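Local coordinates for protein sulfate transporter 4.1, chloroplastic (Arabidopsis thaliana, PDB 7LHV) that carries sulfate across a membrane together with protons and may take part in regulating sulfate assimilation, at residues 207-212 and 344-349; 458-463 and 489-494. All coordinates share one frame; numbering follows the deposited sequence.

Overall arrangement
Following the chain from the N terminus, helix 206-229 comes first, and interaction 1 brings its opening turns against helix 330-358, closing a long, mainly helical loop of 131 residues within the sulfate permease region. Interaction 2 opens only after that loop has closed. It folds 489-494 of helix 477-496 back beside 458-463, at the start of helix 459-474, across 25 residues. The two loops therefore follow in series and neither nest nor cross. In space they adjoin: their centres lie about 16 Å apart, and Ser207 packs against Asp461. Interaction 1 is close to the centre of the chain, whereas interaction 2 extends to the second subunit.

Interaction 1: residues 207-212 and 344-349; sequences SVISGF and AILESV
Ile209 and Leu346 meet as two aliphatic side chains between predicted transmembrane helices of the SLC26/SulP fold, joining helix 206-229 to helix 330-358 by plain hydrophobic packing. The CA atoms of these two residues are 8.5 Å apart, and both side chains start out toward the other helix. Ile209 CD1 touches Leu346 CD1 at 3.8 Å, so methyl meets methyl where the two chains cross obliquely. Ile209 CD1 also comes to 4.2 Å from Leu346 CB. The isoleucine reaches so far because its longer branch is extended (chi2 164°), which carries CD1 across the gap. Branched aliphatic residues suit this place: they bring methyl groups together between the helices and ask for no hydrogen-bond partner, and none links the two segments.

Leu346 also touches a bound sphingosine 1-phosphate (S1P) and packs on Ile201, while Val208, next to Ile209, touches S1P too. The lipid thus lies against both helices, and apolar side chains are well matched to it.

The one polar side chain to join in, Glu347, makes only a van der Waals touch. It runs alongside Ile209 in the opposite direction, its CG anti to the carbonyl carbon (chi1 -67°) and the chain extended beyond, so the long side chain can bring its carboxylate to the isoleucine.

Within the backbone, 344-348 makes a wider pi-type turn, with Val349 N bonded to Ala344 O at 3.1 Å. Across the helices, the second touch is a loose one: Glu347 OE2 rests 4.1 Å from the CG2 methyl of Ile209.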
ATOM      1  N   SER A 207      -5.571   3.043  15.568  1.00 50.88           N
ATOM      2  CA  SER A 207      -5.117   4.333  16.075  1.00 50.88           C
ATOM      3  C   SER A 207      -5.381   5.443  15.067  1.00 50.88           C
ATOM      4  O   SER A 207      -5.793   6.546  15.441  1.00 50.88           O
ATOM      5  CB  SER A 207      -3.633   4.267  16.419  1.00 50.88           C
ATOM      6  OG  SER A 207      -3.359   3.153  17.246  1.00 50.88           O
ATOM      7  N   VAL A 208      -5.141   5.168  13.786  1.00 48.57           N
ATOM      8  CA  VAL A 208      -5.389   6.161  12.747  1.00 48.57           C
ATOM      9  C   VAL A 208      -6.868   6.519  12.695  1.00 48.57           C
ATOM     10  O   VAL A 208      -7.238   7.699  12.631  1.00 48.57           O
ATOM     11  CB  VAL A 208      -4.878   5.638  11.394  1.00 48.57           C
ATOM     12  CG1 VAL A 208      -5.554   6.360  10.253  1.00 48.57           C
ATOM     13  CG2 VAL A 208      -3.374   5.795  11.305  1.00 48.57           C
ATOM     14  N   ILE A 209      -7.736   5.506  12.735  1.00 50.07           N
ATOM     15  CA  ILE A 209      -9.174   5.747  12.697  1.00 50.07           C
ATOM     16  C   ILE A 209      -9.618   6.523  13.928  1.00 50.07           C
ATOM     17  O   ILE A 209     -10.439   7.441  13.835  1.00 50.07           O
ATOM     18  CB  ILE A 209      -9.933   4.415  12.566  1.00 50.07           C
ATOM     19  CG1 ILE A 209      -9.509   3.686  11.293  1.00 50.07           C
ATOM     20  CG2 ILE A 209     -11.428   4.655  12.564  1.00 50.07           C
ATOM     21  CD1 ILE A 209      -9.890   2.230  11.279  1.00 50.07           C
ATOM     22  N   SER A 210      -9.090   6.167  15.100  1.00 49.00           N
ATOM     23  CA  SER A 210      -9.464   6.862  16.327  1.00 49.00           C
ATOM     24  C   SER A 210      -9.037   8.323  16.292  1.00 49.00           C
ATOM     25  O   SER A 210      -9.802   9.208  16.693  1.00 49.00           O
ATOM     26  CB  SER A 210      -8.856   6.155  17.534  1.00 49.00           C
ATOM     27  OG  SER A 210      -9.129   6.864  18.729  1.00 49.00           O
ATOM     28  N   GLY A 211      -7.821   8.598  15.819  1.00 48.15           N
ATOM     29  CA  GLY A 211      -7.377   9.980  15.725  1.00 48.15           C
ATOM     30  C   GLY A 211      -8.186  10.786  14.731  1.00 48.15           C
ATOM     31  O   GLY A 211      -8.562  11.931  15.001  1.00 48.15           O
ATOM     32  N   PHE A 212      -8.474  10.195  13.568  1.00 48.32           N
ATOM     33  CA  PHE A 212      -9.297  10.878  12.579  1.00 48.32           C
ATOM     34  C   PHE A 212     -10.690  11.163  13.126  1.00 48.32           C
ATOM     35  O   PHE A 212     -11.232  12.254  12.924  1.00 48.32           O
ATOM     36  CB  PHE A 212      -9.376  10.041  11.305  1.00 48.32           C
ATOM     37  CG  PHE A 212     -10.350  10.560  10.294  1.00 48.32           C
ATOM     38  CD1 PHE A 212     -10.077  11.708   9.577  1.00 48.32           C
ATOM     39  CD2 PHE A 212     -11.537   9.894  10.055  1.00 48.32           C
ATOM     40  CE1 PHE A 212     -10.974  12.185   8.647  1.00 48.32           C
ATOM     41  CE2 PHE A 212     -12.437  10.367   9.124  1.00 48.32           C
ATOM     42  CZ  PHE A 212     -12.154  11.514   8.420  1.00 48.32           C
ATOM     43  N   ALA A 344     -17.858   2.631   6.161  1.00 50.72           N
ATOM     44  CA  ALA A 344     -18.754   1.498   6.347  1.00 50.72           C
ATOM     45  C   ALA A 344     -17.985   0.192   6.453  1.00 50.72           C
ATOM     46  O   ALA A 344     -18.408  -0.719   7.170  1.00 50.72           O
ATOM     47  CB  ALA A 344     -19.759   1.426   5.203  1.00 50.72           C
ATOM     48  N   ILE A 345     -16.859   0.077   5.747  1.00 51.35           N
ATOM     49  CA  ILE A 345     -16.051  -1.131   5.860  1.00 51.35           C
ATOM     50  C   ILE A 345     -15.370  -1.189   7.219  1.00 51.35           C
ATOM     51  O   ILE A 345     -15.230  -2.263   7.815  1.00 51.35           O
ATOM     52  CB  ILE A 345     -15.038  -1.207   4.705  1.00 51.35           C
ATOM     53  CG1 ILE A 345     -15.768  -1.361   3.374  1.00 51.35           C
ATOM     54  CG2 ILE A 345     -14.077  -2.359   4.907  1.00 51.35           C
ATOM     55  CD1 ILE A 345     -14.872  -1.222   2.175  1.00 51.35           C
ATOM     56  N   LEU A 346     -14.953  -0.038   7.741  1.00 52.24           N
ATOM     57  CA  LEU A 346     -14.118  -0.027   8.935  1.00 52.24           C
ATOM     58  C   LEU A 346     -14.928   0.081  10.219  1.00 52.24           C
ATOM     59  O   LEU A 346     -14.575  -0.547  11.222  1.00 52.24           O
ATOM     60  CB  LEU A 346     -13.113   1.123   8.855  1.00 52.24           C
ATOM     61  CG  LEU A 346     -12.013   0.963   7.808  1.00 52.24           C
ATOM     62  CD1 LEU A 346     -11.167   2.218   7.733  1.00 52.24           C
ATOM     63  CD2 LEU A 346     -11.151  -0.245   8.112  1.00 52.24           C
ATOM     64  N   GLU A 347     -16.007   0.861  10.214  1.00 55.18           N
ATOM     65  CA  GLU A 347     -16.777   1.117  11.426  1.00 55.18           C
ATOM     66  C   GLU A 347     -18.052   0.284  11.499  1.00 55.18           C
ATOM     67  O   GLU A 347     -18.247  -0.465  12.459  1.00 55.18           O
ATOM     68  CB  GLU A 347     -17.104   2.610  11.528  1.00 55.18           C
ATOM     69  CG  GLU A 347     -15.886   3.482  11.750  1.00 55.18           C
ATOM     70  CD  GLU A 347     -16.233   4.953  11.828  1.00 55.18           C
ATOM     71  OE1 GLU A 347     -17.407   5.302  11.587  1.00 55.18           O
ATOM     72  OE2 GLU A 347     -15.332   5.760  12.135  1.00 55.18           O
ATOM     73  N   SER A 348     -18.928   0.401  10.498  1.00 52.65           N
ATOM     74  CA  SER A 348     -20.222  -0.275  10.561  1.00 52.65           C
ATOM     75  C   SER A 348     -20.062  -1.789  10.602  1.00 52.65           C
ATOM     76  O   SER A 348     -20.732  -2.474  11.387  1.00 52.65           O
ATOM     77  CB  SER A 348     -21.086   0.138   9.373  1.00 52.65           C
ATOM     78  OG  SER A 348     -22.195  -0.730   9.228  1.00 52.65           O
ATOM     79  N   VAL A 349     -19.179  -2.331   9.763  1.00 53.99           N
ATOM     80  CA  VAL A 349     -18.952  -3.771   9.763  1.00 53.99           C
ATOM     81  C   VAL A 349     -18.323  -4.210  11.078  1.00 53.99           C
ATOM     82  O   VAL A 349     -18.628  -5.289  11.597  1.00 53.99           O
ATOM     83  CB  VAL A 349     -18.096  -4.173   8.551  1.00 53.99           C
ATOM     84  CG1 VAL A 349     -17.679  -5.623   8.652  1.00 53.99           C
ATOM     85  CG2 VAL A 349     -18.869  -3.939   7.270  1.00 53.99           C
TER

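Interaction 2: residues 458-463 and 489-494; sequences DKRDFS and LAFVIH. With S1P ((2S,3R,4E)-2-amino-3-hydroxyoctadec-4-en-1-yl dihydrogen phosphate), chain F.
Arg460 and Phe491 face each other from helices 459-474 and 477-496, their CA atoms 10.1 Å apart, so long side chains must bridge the gap. Arg460 does so with its aliphatic part: CD lies 3.5 Å from Phe491 CE1, approaching the ring obliquely, and CG packs near CZ. With CG anti to the backbone N (chi1 178°) and a bend at chi3 (74°), the methylenes run past the ring while the guanidinium turns toward the Asp461 carboxylate. Guanidinium and ring planes are 51° apart, and any cation-pi attraction is weak at best.

The charged end is held by Asp461. Arg460 NE and NH2 approach side-on and both bond Asp461 OD1, NH2 at 3.0 Å; the oxygen lies in the guanidinium plane, which fixes the rotation of the group. Asp458, at the N-cap position, adds a long ionic contact. Replacing Arg460 by alanine would probably leave the Asp461 carboxylate without this charged mate and open a gap beside the Phe491 ring.

Phe491 also belongs to a pocket for S1P, whose amine N2 lies over one face of the ring. Phosphate oxygen O24 sits 4.1 Å above the His494 ring plane, over its centre. Farther along the lipid, the small Ala490 lets hydroxyl O3 come close to CB, and Ile493 CD1 meets tail atom C14 at 3.7 Å.

Around the pair, helix 448-457 packs through Leu454 on Asp461 and Phe462. Phe539 of the second subunit packs on both Arg460 and Phe491, Ser584 of that subunit hydrogen-bonds Asp461 OD2, and its Trp199 meets His494 edge-to-face, placing this helix pair at the dimer interface.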
ATOM      1  N   ASP A 458       1.929   1.420  23.471  1.00 59.82           N
ATOM      2  CA  ASP A 458       2.637   1.416  22.193  1.00 59.82           C
ATOM      3  C   ASP A 458       2.815   2.848  21.711  1.00 59.82           C
ATOM      4  O   ASP A 458       1.854   3.474  21.256  1.00 59.82           O
ATOM      5  CB  ASP A 458       1.881   0.586  21.156  1.00 59.82           C
ATOM      6  CG  ASP A 458       2.744   0.209  19.972  1.00 59.82           C
ATOM      7  OD1 ASP A 458       3.937   0.570  19.962  1.00 59.82           O
ATOM      8  OD2 ASP A 458       2.226  -0.444  19.045  1.00 59.82           O
ATOM      9  N   LYS A 459       4.045   3.359  21.789  1.00 55.64           N
ATOM     10  CA  LYS A 459       4.289   4.751  21.430  1.00 55.64           C
ATOM     11  C   LYS A 459       4.301   4.983  19.924  1.00 55.64           C
ATOM     12  O   LYS A 459       4.095   6.119  19.491  1.00 55.64           O
ATOM     13  CB  LYS A 459       5.597   5.229  22.054  1.00 55.64           C
ATOM     14  CG  LYS A 459       5.446   5.601  23.517  1.00 55.64           C
ATOM     15  CD  LYS A 459       6.762   6.011  24.135  1.00 55.64           C
ATOM     16  CE  LYS A 459       6.574   6.414  25.585  1.00 55.64           C
ATOM     17  NZ  LYS A 459       6.056   5.290  26.409  1.00 55.64           N
ATOM     18  N   ARG A 460       4.536   3.950  19.116  1.00 54.27           N
ATOM     19  CA  ARG A 460       4.374   4.106  17.674  1.00 54.27           C
ATOM     20  C   ARG A 460       2.913   4.348  17.313  1.00 54.27           C
ATOM     21  O   ARG A 460       2.600   5.222  16.495  1.00 54.27           O
ATOM     22  CB  ARG A 460       4.910   2.874  16.948  1.00 54.27           C
ATOM     23  CG  ARG A 460       4.737   2.920  15.441  1.00 54.27           C
ATOM     24  CD  ARG A 460       4.669   1.523  14.857  1.00 54.27           C
ATOM     25  NE  ARG A 460       3.387   0.887  15.129  1.00 54.27           N
ATOM     26  CZ  ARG A 460       3.082  -0.360  14.797  1.00 54.27           C
ATOM     27  NH1 ARG A 460       3.950  -1.143  14.176  1.00 54.27           N
ATOM     28  NH2 ARG A 460       1.878  -0.837  15.099  1.00 54.27           N
ATOM     29  N   ASP A 461       2.005   3.585  17.924  1.00 55.18           N
ATOM     30  CA  ASP A 461       0.582   3.803  17.704  1.00 55.18           C
ATOM     31  C   ASP A 461       0.149   5.160  18.238  1.00 55.18           C
ATOM     32  O   ASP A 461      -0.700   5.828  17.638  1.00 55.18           O
ATOM     33  CB  ASP A 461      -0.228   2.685  18.352  1.00 55.18           C
ATOM     34  CG  ASP A 461      -0.068   1.359  17.639  1.00 55.18           C
ATOM     35  OD1 ASP A 461       0.442   1.352  16.501  1.00 55.18           O
ATOM     36  OD2 ASP A 461      -0.458   0.324  18.213  1.00 55.18           O
ATOM     37  N   PHE A 462       0.716   5.585  19.370  1.00 51.11           N
ATOM     38  CA  PHE A 462       0.413   6.915  19.885  1.00 51.11           C
ATOM     39  C   PHE A 462       0.879   7.996  18.922  1.00 51.11           C
ATOM     40  O   PHE A 462       0.190   9.002  18.727  1.00 51.11           O
ATOM     41  CB  PHE A 462       1.053   7.114  21.257  1.00 51.11           C
ATOM     42  CG  PHE A 462       0.866   8.497  21.813  1.00 51.11           C
ATOM     43  CD1 PHE A 462      -0.300   8.835  22.471  1.00 51.11           C
ATOM     44  CD2 PHE A 462       1.851   9.456  21.673  1.00 51.11           C
ATOM     45  CE1 PHE A 462      -0.480  10.102  22.981  1.00 51.11           C
ATOM     46  CE2 PHE A 462       1.674  10.726  22.180  1.00 51.11           C
ATOM     47  CZ  PHE A 462       0.508  11.047  22.835  1.00 51.11           C
ATOM     48  N   SER A 463       2.060   7.817  18.326  1.00 50.46           N
ATOM     49  CA  SER A 463       2.546   8.784  17.348  1.00 50.46           C
ATOM     50  C   SER A 463       1.633   8.839  16.133  1.00 50.46           C
ATOM     51  O   SER A 463       1.334   9.924  15.622  1.00 50.46           O
ATOM     52  CB  SER A 463       3.973   8.438  16.933  1.00 50.46           C
ATOM     53  OG  SER A 463       4.861   8.567  18.029  1.00 50.46           O
ATOM     54  N   LEU A 489      -0.059   2.255   5.270  1.00 46.69           N
ATOM     55  CA  LEU A 489       0.590   1.515   4.192  1.00 46.69           C
ATOM     56  C   LEU A 489       2.097   1.457   4.388  1.00 46.69           C
ATOM     57  O   LEU A 489       2.722   0.422   4.135  1.00 46.69           O
ATOM     58  CB  LEU A 489       0.261   2.143   2.841  1.00 46.69           C
ATOM     59  CG  LEU A 489      -0.949   1.573   2.111  1.00 46.69           C
ATOM     60  CD1 LEU A 489      -1.207   2.351   0.836  1.00 46.69           C
ATOM     61  CD2 LEU A 489      -0.723   0.106   1.812  1.00 46.69           C
ATOM     62  N   ALA A 490       2.701   2.561   4.823  1.00 48.60           N
ATOM     63  CA  ALA A 490       4.139   2.576   5.048  1.00 48.60           C
ATOM     64  C   ALA A 490       4.529   1.574   6.120  1.00 48.60           C
ATOM     65  O   ALA A 490       5.530   0.866   5.980  1.00 48.60           O
ATOM     66  CB  ALA A 490       4.597   3.980   5.436  1.00 48.60           C
ATOM     67  N   PHE A 491       3.745   1.488   7.194  1.00 51.32           N
ATOM     68  CA  PHE A 491       4.085   0.553   8.263  1.00 51.32           C
ATOM     69  C   PHE A 491       3.821  -0.891   7.848  1.00 51.32           C
ATOM     70  O   PHE A 491       4.574  -1.797   8.227  1.00 51.32           O
ATOM     71  CB  PHE A 491       3.324   0.923   9.530  1.00 51.32           C
ATOM     72  CG  PHE A 491       4.014   1.974  10.344  1.00 51.32           C
ATOM     73  CD1 PHE A 491       5.202   1.695  10.991  1.00 51.32           C
ATOM     74  CD2 PHE A 491       3.495   3.250  10.431  1.00 51.32           C
ATOM     75  CE1 PHE A 491       5.847   2.664  11.725  1.00 51.32           C
ATOM     76  CE2 PHE A 491       4.136   4.223  11.163  1.00 51.32           C
ATOM     77  CZ  PHE A 491       5.312   3.928  11.812  1.00 51.32           C
ATOM     78  N   VAL A 492       2.776  -1.126   7.050  1.00 48.77           N
ATOM     79  CA  VAL A 492       2.543  -2.467   6.514  1.00 48.77           C
ATOM     80  C   VAL A 492       3.707  -2.893   5.629  1.00 48.77           C
ATOM     81  O   VAL A 492       4.199  -4.027   5.723  1.00 48.77           O
ATOM     82  CB  VAL A 492       1.207  -2.510   5.749  1.00 48.77           C
ATOM     83  CG1 VAL A 492       1.163  -3.709   4.823  1.00 48.77           C
ATOM     84  CG2 VAL A 492       0.047  -2.550   6.718  1.00 48.77           C
ATOM     85  N   ILE A 493       4.172  -1.992   4.765  1.00 48.13           N
ATOM     86  CA  ILE A 493       5.282  -2.302   3.870  1.00 48.13           C
ATOM     87  C   ILE A 493       6.567  -2.507   4.661  1.00 48.13           C
ATOM     88  O   ILE A 493       7.369  -3.391   4.344  1.00 48.13           O
ATOM     89  CB  ILE A 493       5.428  -1.195   2.811  1.00 48.13           C
ATOM     90  CG1 ILE A 493       4.260  -1.256   1.828  1.00 48.13           C
ATOM     91  CG2 ILE A 493       6.746  -1.322   2.076  1.00 48.13           C
ATOM     92  CD1 ILE A 493       4.136  -0.035   0.964  1.00 48.13           C
ATOM     93  N   HIS A 494       6.787  -1.698   5.698  1.00 51.15           N
ATOM     94  CA  HIS A 494       7.969  -1.874   6.532  1.00 51.15           C
ATOM     95  C   HIS A 494       7.955  -3.224   7.235  1.00 51.15           C
ATOM     96  O   HIS A 494       8.991  -3.885   7.341  1.00 51.15           O
ATOM     97  CB  HIS A 494       8.066  -0.745   7.554  1.00 51.15           C
ATOM     98  CG  HIS A 494       9.273  -0.834   8.434  1.00 51.15           C
ATOM     99  ND1 HIS A 494       9.247  -1.441   9.670  1.00 51.15           N
ATOM    100  CD2 HIS A 494      10.538  -0.389   8.259  1.00 51.15           C
ATOM    101  CE1 HIS A 494      10.447  -1.368  10.218  1.00 51.15           C
ATOM    102  NE2 HIS A 494      11.248  -0.735   9.384  1.00 51.15           N
TER
HETATM  103  C1  S1P F1004       9.884   5.813   9.550  1.00 66.34           C
HETATM  104  O1  S1P F1004      10.460   4.492   9.534  1.00 66.34           O
HETATM  105  C2  S1P F1004       8.445   5.526   9.202  1.00 66.34           C
HETATM  106  N2  S1P F1004       8.350   4.169   8.673  1.00 66.34           N
HETATM  107  C3  S1P F1004       7.857   6.426   8.114  1.00 66.34           C
HETATM  108  O3  S1P F1004       7.155   5.535   7.255  1.00 66.34           O
HETATM  109  C4  S1P F1004       8.886   7.175   7.337  1.00 66.34           C
HETATM  110  C5  S1P F1004       8.630   8.078   6.412  1.00 66.34           C
HETATM  111  C6  S1P F1004       7.329   8.587   5.900  1.00 66.34           C
HETATM  112  C7  S1P F1004       6.667   7.736   4.837  1.00 66.34           C
HETATM  113  C8  S1P F1004       5.175   7.677   5.008  1.00 66.34           C
HETATM  114  C9  S1P F1004       4.396   8.061   3.775  1.00 66.34           C
HETATM  115  C10 S1P F1004       4.240   6.929   2.789  1.00 66.34           C
HETATM  116  C11 S1P F1004       3.292   7.221   1.651  1.00 66.34           C
HETATM  117  C12 S1P F1004       2.901   5.994   0.853  1.00 66.34           C
HETATM  118  C13 S1P F1004       3.412   4.703   1.432  1.00 66.34           C
HETATM  119  C14 S1P F1004       3.554   3.591   0.426  1.00 66.34           C
HETATM  120  C15 S1P F1004       2.957   3.903  -0.921  1.00 66.34           C
HETATM  121  C16 S1P F1004       3.865   3.585  -2.094  1.00 66.34           C
HETATM  122  P22 S1P F1004      10.638   3.505  10.771  1.00 66.34           P
HETATM  123  O23 S1P F1004      10.739   4.330  12.032  1.00 66.34           O
HETATM  124  O24 S1P F1004       9.382   2.695  10.843  1.00 66.34           O
HETATM  125  O25 S1P F1004      11.805   2.670  10.549  1.00 66.34           O